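PDB 2EIG: lectin from Lotus tetragonolobus, which probably binds L-fucosyl carbohydrates, as a legume lectin of the seed that carries calcium and manganese ions. Local coordinates for residues Ala43-Pro48 with Val200-Ser205; Leu86-Thr91 with Val195-Val200. All blocks are in the same frame, centred on the assembly; numbering follows the deposited sequence.

How the contacts relate
Both contacts lie in the seven-stranded sheet of the legume lectin sandwich, on the two sides of strand 199-208: contact 1 pairs it with 39-50, contact 2 with the end of 81-88. They share V200, and the backbone N of S201 probably bonds to the O of A87, tying one to the other. Contact 1 is buried and rests largely on regular backbone bonds, with small or apolar side chains on the two faces. Contact 2 is only partly buried, where strands give way to turns; it has one cross-segment backbone bond and relies on packing among leucine, valine and proline. The W89 ring bridges them by packing against A46 and P48 of contact 1.

Contact 1 (Ala43-Pro48 with Val200-Ser205); sequences ALYATP and VSVGFS
A43 and F204 face each other as an antiparallel hydrogen-bonded pair: A43 N reaches F204 O at 2.9 Å, and F204 N returns to A43 O at 2.8 Å. Two residues on, Y45 N meets V202 O at 2.8 Å, nearly in line with the C=O bond. Between these bonds L44 and G203 form a non-hydrogen-bonded pair, and with no side chain on G203 their CA atoms come within 4.1 Å, while G203 CA makes a CA-H...O contact to A43 O at 3.2 Å.

The L44 side chain can be followed outward. CB passes V202 O; chi1 (-53°) sets CG anti to the carbonyl carbon, and from it the two methyls meet S201 and G203. CD1 lies 3.7 Å from S201 CB, and CD2 lies equally near S201 OG and G203 CA. A branched apolar residue suits this face, where it also packs on F85. On the other face Y45 CB touches V202 CG2 at 3.7 Å. V202 and F204 turn to W221 and other residues of strand 214-226, joining the two sheets, and the Y45 ring stacks on F3.

At Y45-T47 the pairing is interrupted, and a water bridges the break, accepting from V202 N at 3.1 Å and donating to T47 O; its approach to Y45 O is short and less certain. Backbone pairing then resumes between V200 and V49, so the water engages backbone atoms just where the direct bonds lapse.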
ATOM      1  N   ALA A  43     -16.170 -20.870  13.996  1.00 14.47           N
ATOM      2  CA  ALA A  43     -17.028 -21.424  12.951  1.00 15.65           C
ATOM      3  C   ALA A  43     -16.213 -21.244  11.684  1.00 15.22           C
ATOM      4  O   ALA A  43     -15.969 -20.104  11.222  1.00 15.12           O
ATOM      5  CB  ALA A  43     -18.352 -20.668  12.857  1.00 14.03           C
ATOM      6  N   LEU A  44     -15.747 -22.364  11.152  1.00 15.29           N
ATOM      7  CA  LEU A  44     -14.828 -22.331  10.010  1.00 15.70           C
ATOM      8  C   LEU A  44     -15.513 -22.921   8.811  1.00 16.50           C
ATOM      9  O   LEU A  44     -16.255 -23.904   8.936  1.00 16.47           O
ATOM     10  CB  LEU A  44     -13.585 -23.170  10.316  1.00 15.97           C
ATOM     11  CG  LEU A  44     -12.866 -22.826  11.639  1.00 16.53           C
ATOM     12  CD1 LEU A  44     -11.596 -23.648  11.697  1.00 21.25           C
ATOM     13  CD2 LEU A  44     -12.530 -21.334  11.745  1.00 16.27           C
ATOM     14  N   TYR A  45     -15.221 -22.390   7.635  1.00 17.41           N
ATOM     15  CA  TYR A  45     -15.536 -23.123   6.442  1.00 18.01           C
ATOM     16  C   TYR A  45     -14.831 -24.500   6.549  1.00 19.59           C
ATOM     17  O   TYR A  45     -13.661 -24.583   6.939  1.00 19.38           O
ATOM     18  CB  TYR A  45     -15.134 -22.361   5.185  1.00 17.84           C
ATOM     19  CG  TYR A  45     -15.524 -23.058   3.914  1.00 18.69           C
ATOM     20  CD1 TYR A  45     -16.882 -23.365   3.641  1.00 17.03           C
ATOM     21  CD2 TYR A  45     -14.551 -23.381   2.958  1.00 18.14           C
ATOM     22  CE1 TYR A  45     -17.236 -23.997   2.460  1.00 20.31           C
ATOM     23  CE2 TYR A  45     -14.904 -24.021   1.752  1.00 21.17           C
ATOM     24  CZ  TYR A  45     -16.236 -24.331   1.535  1.00 20.10           C
ATOM     25  OH  TYR A  45     -16.603 -24.926   0.377  1.00 22.93           O
ATOM     26  N   ALA A  46     -15.547 -25.576   6.209  1.00 20.62           N
ATOM     27  CA  ALA A  46     -14.997 -26.910   6.474  1.00 21.88           C
ATOM     28  C   ALA A  46     -13.991 -27.465   5.454  1.00 21.34           C
ATOM     29  O   ALA A  46     -13.584 -28.611   5.567  1.00 22.82           O
ATOM     30  CB  ALA A  46     -16.130 -27.905   6.724  1.00 24.52           C
ATOM     31  N   THR A  47     -13.595 -26.679   4.460  1.00 21.18           N
ATOM     32  CA  THR A  47     -12.628 -27.152   3.472  1.00 20.58           C
ATOM     33  C   THR A  47     -11.440 -26.257   3.513  1.00 19.28           C
ATOM     34  O   THR A  47     -11.614 -25.023   3.585  1.00 19.20           O
ATOM     35  CB  THR A  47     -13.235 -27.142   2.027  1.00 20.70           C
ATOM     36  OG1 THR A  47     -14.575 -27.650   2.062  1.00 23.89           O
ATOM     37  CG2 THR A  47     -12.365 -27.973   1.013  1.00 21.36           C
ATOM     38  N   PRO A  48     -10.220 -26.828   3.409  1.00 18.92           N
ATOM     39  CA  PRO A  48      -9.067 -25.923   3.441  1.00 18.56           C
ATOM     40  C   PRO A  48      -9.202 -24.928   2.313  1.00 18.34           C
ATOM     41  O   PRO A  48      -9.751 -25.259   1.245  1.00 18.87           O
ATOM     42  CB  PRO A  48      -7.878 -26.860   3.183  1.00 18.71           C
ATOM     43  CG  PRO A  48      -8.332 -28.175   3.655  1.00 19.58           C
ATOM     44  CD  PRO A  48      -9.785 -28.236   3.271  1.00 19.38           C
ATOM     45  N   VAL A 200      -5.486 -22.623   4.393  1.00 14.70           N
ATOM     46  CA  VAL A 200      -5.944 -22.003   5.624  1.00 13.77           C
ATOM     47  C   VAL A 200      -7.410 -22.332   5.875  1.00 14.20           C
ATOM     48  O   VAL A 200      -8.119 -22.787   4.991  1.00 12.67           O
ATOM     49  CB  VAL A 200      -5.702 -20.454   5.617  1.00 13.66           C
ATOM     50  CG1 VAL A 200      -4.206 -20.127   5.520  1.00 13.81           C
ATOM     51  CG2 VAL A 200      -6.456 -19.765   4.476  1.00 11.85           C
ATOM     52  N   SER A 201      -7.852 -22.124   7.109  1.00 13.27           N
ATOM     53  CA  SER A 201      -9.258 -22.031   7.345  1.00 12.29           C
ATOM     54  C   SER A 201      -9.593 -20.589   7.108  1.00 13.23           C
ATOM     55  O   SER A 201      -8.735 -19.684   7.220  1.00 11.57           O
ATOM     56  CB  SER A 201      -9.597 -22.458   8.766  1.00 12.81           C
ATOM     57  OG  SER A 201      -8.895 -21.634   9.700  1.00 15.42           O
ATOM     58  N   VAL A 202     -10.834 -20.396   6.670  1.00 14.58           N
ATOM     59  CA  VAL A 202     -11.498 -19.090   6.755  1.00 14.19           C
ATOM     60  C   VAL A 202     -12.669 -19.326   7.650  1.00 14.37           C
ATOM     61  O   VAL A 202     -13.274 -20.441   7.661  1.00 14.90           O
ATOM     62  CB  VAL A 202     -11.929 -18.514   5.367  1.00 13.57           C
ATOM     63  CG1 VAL A 202     -10.684 -18.294   4.547  1.00 15.52           C
ATOM     64  CG2 VAL A 202     -12.917 -19.495   4.611  1.00 11.56           C
ATOM     65  N   GLY A 203     -12.988 -18.289   8.408  1.00 14.46           N
ATOM     66  CA  GLY A 203     -14.094 -18.338   9.308  1.00 14.89           C
ATOM     67  C   GLY A 203     -14.030 -17.298  10.397  1.00 14.62           C
ATOM     68  O   GLY A 203     -13.445 -16.223  10.264  1.00 14.56           O
ATOM     69  N   PHE A 204     -14.697 -17.619  11.490  1.00 15.47           N
ATOM     70  CA  PHE A 204     -14.931 -16.641  12.532  1.00 14.81           C
ATOM     71  C   PHE A 204     -14.520 -17.198  13.857  1.00 14.79           C
ATOM     72  O   PHE A 204     -14.607 -18.397  14.089  1.00 14.00           O
ATOM     73  CB  PHE A 204     -16.418 -16.271  12.602  1.00 13.87           C
ATOM     74  CG  PHE A 204     -16.964 -15.762  11.316  1.00 16.14           C
ATOM     75  CD1 PHE A 204     -17.609 -16.641  10.425  1.00 14.01           C
ATOM     76  CD2 PHE A 204     -16.849 -14.396  10.976  1.00 13.02           C
ATOM     77  CE1 PHE A 204     -18.120 -16.161   9.225  1.00 13.25           C
ATOM     78  CE2 PHE A 204     -17.373 -13.918   9.752  1.00 13.63           C
ATOM     79  CZ  PHE A 204     -18.014 -14.822   8.888  1.00 16.47           C
ATOM     80  N   SER A 205     -14.073 -16.297  14.722  1.00 13.84           N
ATOM     81  CA  SER A 205     -13.822 -16.609  16.084  1.00 13.88           C
ATOM     82  C   SER A 205     -14.452 -15.517  16.920  1.00 13.97           C
ATOM     83  O   SER A 205     -14.413 -14.335  16.556  1.00 13.57           O
ATOM     84  CB  SER A 205     -12.307 -16.662  16.336  1.00 13.67           C
ATOM     85  OG  SER A 205     -12.083 -16.885  17.690  1.00 15.35           O
TER
HETATM   86  O   HOH W   1     -11.937 -23.118   5.763  1.00 19.13           O

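Contact 2 (Leu86-Thr91 with Val195-Val200); sequences LAPWGT and VLPEKV
L86 and L196 meet at about a right angle, with L86 CB 3.6 Å from L196 CD1, where strand 81-88 of the legume lectin sandwich runs out beside the start of strand 199-208. L196 has just left the short helix 192-195. Its CG stands anti to the carbonyl carbon (chi1 -78°), and its two methyls divide the work: CD1 also lies near L86 CD2, while CD2 comes up to P88 CD. L86 bends at chi2 (63°), with its CD2 3.9 Å from L196 CD1, and its CG lies 4.0 Å from V200 CG2. These three branched apolar residues make a cluster bordered by V115, which L196 touches, and by I51, which both L196 and V200 touch.

Next to it the two proline rings touch, crossing at about a right angle, P88 CG 3.6 Å from P197 CD. Rigid rings suit a place where both segments change course: P88 starts a type II beta turn that runs to T91, and G90, with its positive phi (93°), takes the position in that turn that glycine fits well.

W89, in the same turn, gives the backbone bond of the contact: its N reaches K199 O at 3.2 Å, fairly straight at the hydrogen although the donor stands above the carbonyl plane. The indole of W89 leads away from K199. K199 in turn leads its amino end away, as befits an exposed lysine. At the end of helix 192-195, V195 packs on S145 of a second subunit. The A87 carbonyl sits close to V200, its O only 3.1 Å from V200 CB, while the W89 ring brings CE3 to 3.7 Å from V200 O.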
ATOM      1  N   LEU A  86      -8.200 -15.851   8.887  1.00 12.57           N
ATOM      2  CA  LEU A  86      -7.443 -16.896   8.245  1.00 14.34           C
ATOM      3  C   LEU A  86      -6.402 -17.401   9.217  1.00 13.85           C
ATOM      4  O   LEU A  86      -5.685 -16.598   9.902  1.00 14.24           O
ATOM      5  CB  LEU A  86      -6.688 -16.351   7.028  1.00 13.71           C
ATOM      6  CG  LEU A  86      -7.508 -16.095   5.761  1.00 15.95           C
ATOM      7  CD1 LEU A  86      -8.547 -15.026   6.025  1.00 16.01           C
ATOM      8  CD2 LEU A  86      -6.551 -15.604   4.664  1.00 16.04           C
ATOM      9  N   ALA A  87      -6.300 -18.714   9.276  1.00 13.59           N
ATOM     10  CA  ALA A  87      -5.323 -19.392  10.134  1.00 13.85           C
ATOM     11  C   ALA A  87      -4.877 -20.701   9.450  1.00 14.90           C
ATOM     12  O   ALA A  87      -5.643 -21.263   8.654  1.00 14.55           O
ATOM     13  CB  ALA A  87      -5.896 -19.659  11.469  1.00 12.88           C
ATOM     14  N   PRO A  88      -3.663 -21.191   9.787  1.00 16.04           N
ATOM     15  CA  PRO A  88      -3.170 -22.417   9.244  1.00 17.24           C
ATOM     16  C   PRO A  88      -4.232 -23.470   9.332  1.00 17.35           C
ATOM     17  O   PRO A  88      -4.848 -23.685  10.382  1.00 18.31           O
ATOM     18  CB  PRO A  88      -1.993 -22.763  10.192  1.00 17.41           C
ATOM     19  CG  PRO A  88      -1.425 -21.426  10.458  1.00 15.36           C
ATOM     20  CD  PRO A  88      -2.697 -20.636  10.761  1.00 15.60           C
ATOM     21  N   TRP A  89      -4.487 -24.118   8.217  1.00 17.83           N
ATOM     22  CA  TRP A  89      -5.416 -25.247   8.270  1.00 18.79           C
ATOM     23  C   TRP A  89      -4.935 -26.296   9.316  1.00 19.56           C
ATOM     24  O   TRP A  89      -3.744 -26.581   9.429  1.00 19.39           O
ATOM     25  CB  TRP A  89      -5.676 -25.836   6.889  1.00 17.90           C
ATOM     26  CG  TRP A  89      -6.684 -26.923   6.978  1.00 19.98           C
ATOM     27  CD1 TRP A  89      -6.435 -28.268   7.057  1.00 15.79           C
ATOM     28  CD2 TRP A  89      -8.112 -26.764   7.068  1.00 19.32           C
ATOM     29  NE1 TRP A  89      -7.623 -28.958   7.157  1.00 15.16           N
ATOM     30  CE2 TRP A  89      -8.669 -28.062   7.162  1.00 17.90           C
ATOM     31  CE3 TRP A  89      -8.977 -25.647   7.092  1.00 15.40           C
ATOM     32  CZ2 TRP A  89     -10.066 -28.272   7.254  1.00 17.22           C
ATOM     33  CZ3 TRP A  89     -10.345 -25.865   7.163  1.00 17.49           C
ATOM     34  CH2 TRP A  89     -10.877 -27.162   7.215  1.00 17.22           C
ATOM     35  N   GLY A  90      -5.870 -26.824  10.094  1.00 19.72           N
ATOM     36  CA  GLY A  90      -5.533 -27.631  11.244  1.00 21.53           C
ATOM     37  C   GLY A  90      -5.462 -26.809  12.534  1.00 22.60           C
ATOM     38  O   GLY A  90      -5.191 -27.394  13.576  1.00 23.45           O
ATOM     39  N   THR A  91      -5.654 -25.468  12.440  1.00 22.85           N
ATOM     40  CA  THR A  91      -5.990 -24.506  13.557  1.00 22.34           C
ATOM     41  C   THR A  91      -6.929 -25.246  14.553  1.00 24.22           C
ATOM     42  O   THR A  91      -7.882 -25.891  14.127  1.00 24.61           O
ATOM     43  CB  THR A  91      -6.655 -22.990  12.989  1.00 22.40           C
ATOM     44  OG1 THR A  91      -7.754 -22.460  13.778  1.00 21.94           O
ATOM     45  CG2 THR A  91      -7.220 -22.993  11.568  1.00 13.22           C
ATOM     46  N   VAL A 195       2.973 -14.747   5.901  1.00 22.13           N
ATOM     47  CA  VAL A 195       2.467 -14.999   7.241  1.00 19.90           C
ATOM     48  C   VAL A 195       1.672 -16.273   7.399  1.00 19.09           C
ATOM     49  O   VAL A 195       1.425 -16.684   8.506  1.00 19.15           O
ATOM     50  CB  VAL A 195       1.694 -13.789   7.806  1.00 20.64           C
ATOM     51  CG1 VAL A 195       2.686 -12.643   8.111  1.00 19.69           C
ATOM     52  CG2 VAL A 195       0.572 -13.334   6.839  1.00 18.31           C
ATOM     53  N   LEU A 196       1.269 -16.912   6.302  1.00 16.27           N
ATOM     54  CA  LEU A 196       0.377 -18.048   6.442  1.00 14.39           C
ATOM     55  C   LEU A 196       0.844 -19.187   5.539  1.00 14.36           C
ATOM     56  O   LEU A 196       1.513 -18.925   4.533  1.00 13.06           O
ATOM     57  CB  LEU A 196      -1.054 -17.644   6.040  1.00 14.32           C
ATOM     58  CG  LEU A 196      -1.853 -16.846   7.073  1.00 11.05           C
ATOM     59  CD1 LEU A 196      -3.095 -16.254   6.461  1.00 12.23           C
ATOM     60  CD2 LEU A 196      -2.180 -17.690   8.282  1.00 12.63           C
ATOM     61  N   PRO A 197       0.460 -20.441   5.866  1.00 14.45           N
ATOM     62  CA  PRO A 197       0.798 -21.543   4.972  1.00 14.57           C
ATOM     63  C   PRO A 197      -0.164 -21.597   3.821  1.00 14.82           C
ATOM     64  O   PRO A 197      -1.062 -20.751   3.706  1.00 14.88           O
ATOM     65  CB  PRO A 197       0.654 -22.804   5.877  1.00 14.13           C
ATOM     66  CG  PRO A 197      -0.442 -22.444   6.773  1.00 15.27           C
ATOM     67  CD  PRO A 197      -0.261 -20.920   7.052  1.00 13.44           C
ATOM     68  N   GLU A 198       0.005 -22.584   2.951  1.00 15.26           N
ATOM     69  CA  GLU A 198      -0.639 -22.513   1.661  1.00 15.98           C
ATOM     70  C   GLU A 198      -2.129 -22.935   1.709  1.00 15.32           C
ATOM     71  O   GLU A 198      -2.844 -22.779   0.740  1.00 14.89           O
ATOM     72  CB  GLU A 198       0.164 -23.346   0.667  1.00 15.71           C
ATOM     73  CG  GLU A 198       0.125 -24.830   0.989  1.00 21.15           C
ATOM     74  CD  GLU A 198       1.259 -25.559   0.272  1.00 23.59           C
ATOM     75  OE1 GLU A 198       0.973 -26.168  -0.783  1.00 27.75           O
ATOM     76  OE2 GLU A 198       2.416 -25.481   0.749  1.00 21.66           O
ATOM     77  N   LYS A 199      -2.560 -23.492   2.840  1.00 15.07           N
ATOM     78  CA  LYS A 199      -3.954 -23.896   3.030  1.00 16.20           C
ATOM     79  C   LYS A 199      -4.335 -23.273   4.350  1.00 15.03           C
ATOM     80  O   LYS A 199      -3.564 -23.304   5.281  1.00 15.85           O
ATOM     81  CB  LYS A 199      -4.149 -25.431   3.113  1.00 15.32           C
ATOM     82  CG  LYS A 199      -3.910 -26.179   1.795  1.00 18.07           C
ATOM     83  CD  LYS A 199      -4.083 -27.674   2.026  1.00 20.46           C
ATOM     84  CE  LYS A 199      -3.420 -28.479   0.887  1.00 24.55           C
ATOM     85  NZ  LYS A 199      -3.609 -27.818  -0.458  1.00 25.65           N
ATOM     86  N   VAL A 200      -5.486 -22.623   4.393  1.00 14.70           N
ATOM     87  CA  VAL A 200      -5.944 -22.003   5.624  1.00 13.77           C
ATOM     88  C   VAL A 200      -7.410 -22.332   5.875  1.00 14.20           C
ATOM     89  O   VAL A 200      -8.119 -22.787   4.991  1.00 12.67           O
ATOM     90  CB  VAL A 200      -5.702 -20.454   5.617  1.00 13.66           C
ATOM     91  CG1 VAL A 200      -4.206 -20.127   5.520  1.00 13.81           C
ATOM     92  CG2 VAL A 200      -6.456 -19.765   4.476  1.00 11.85           C
TER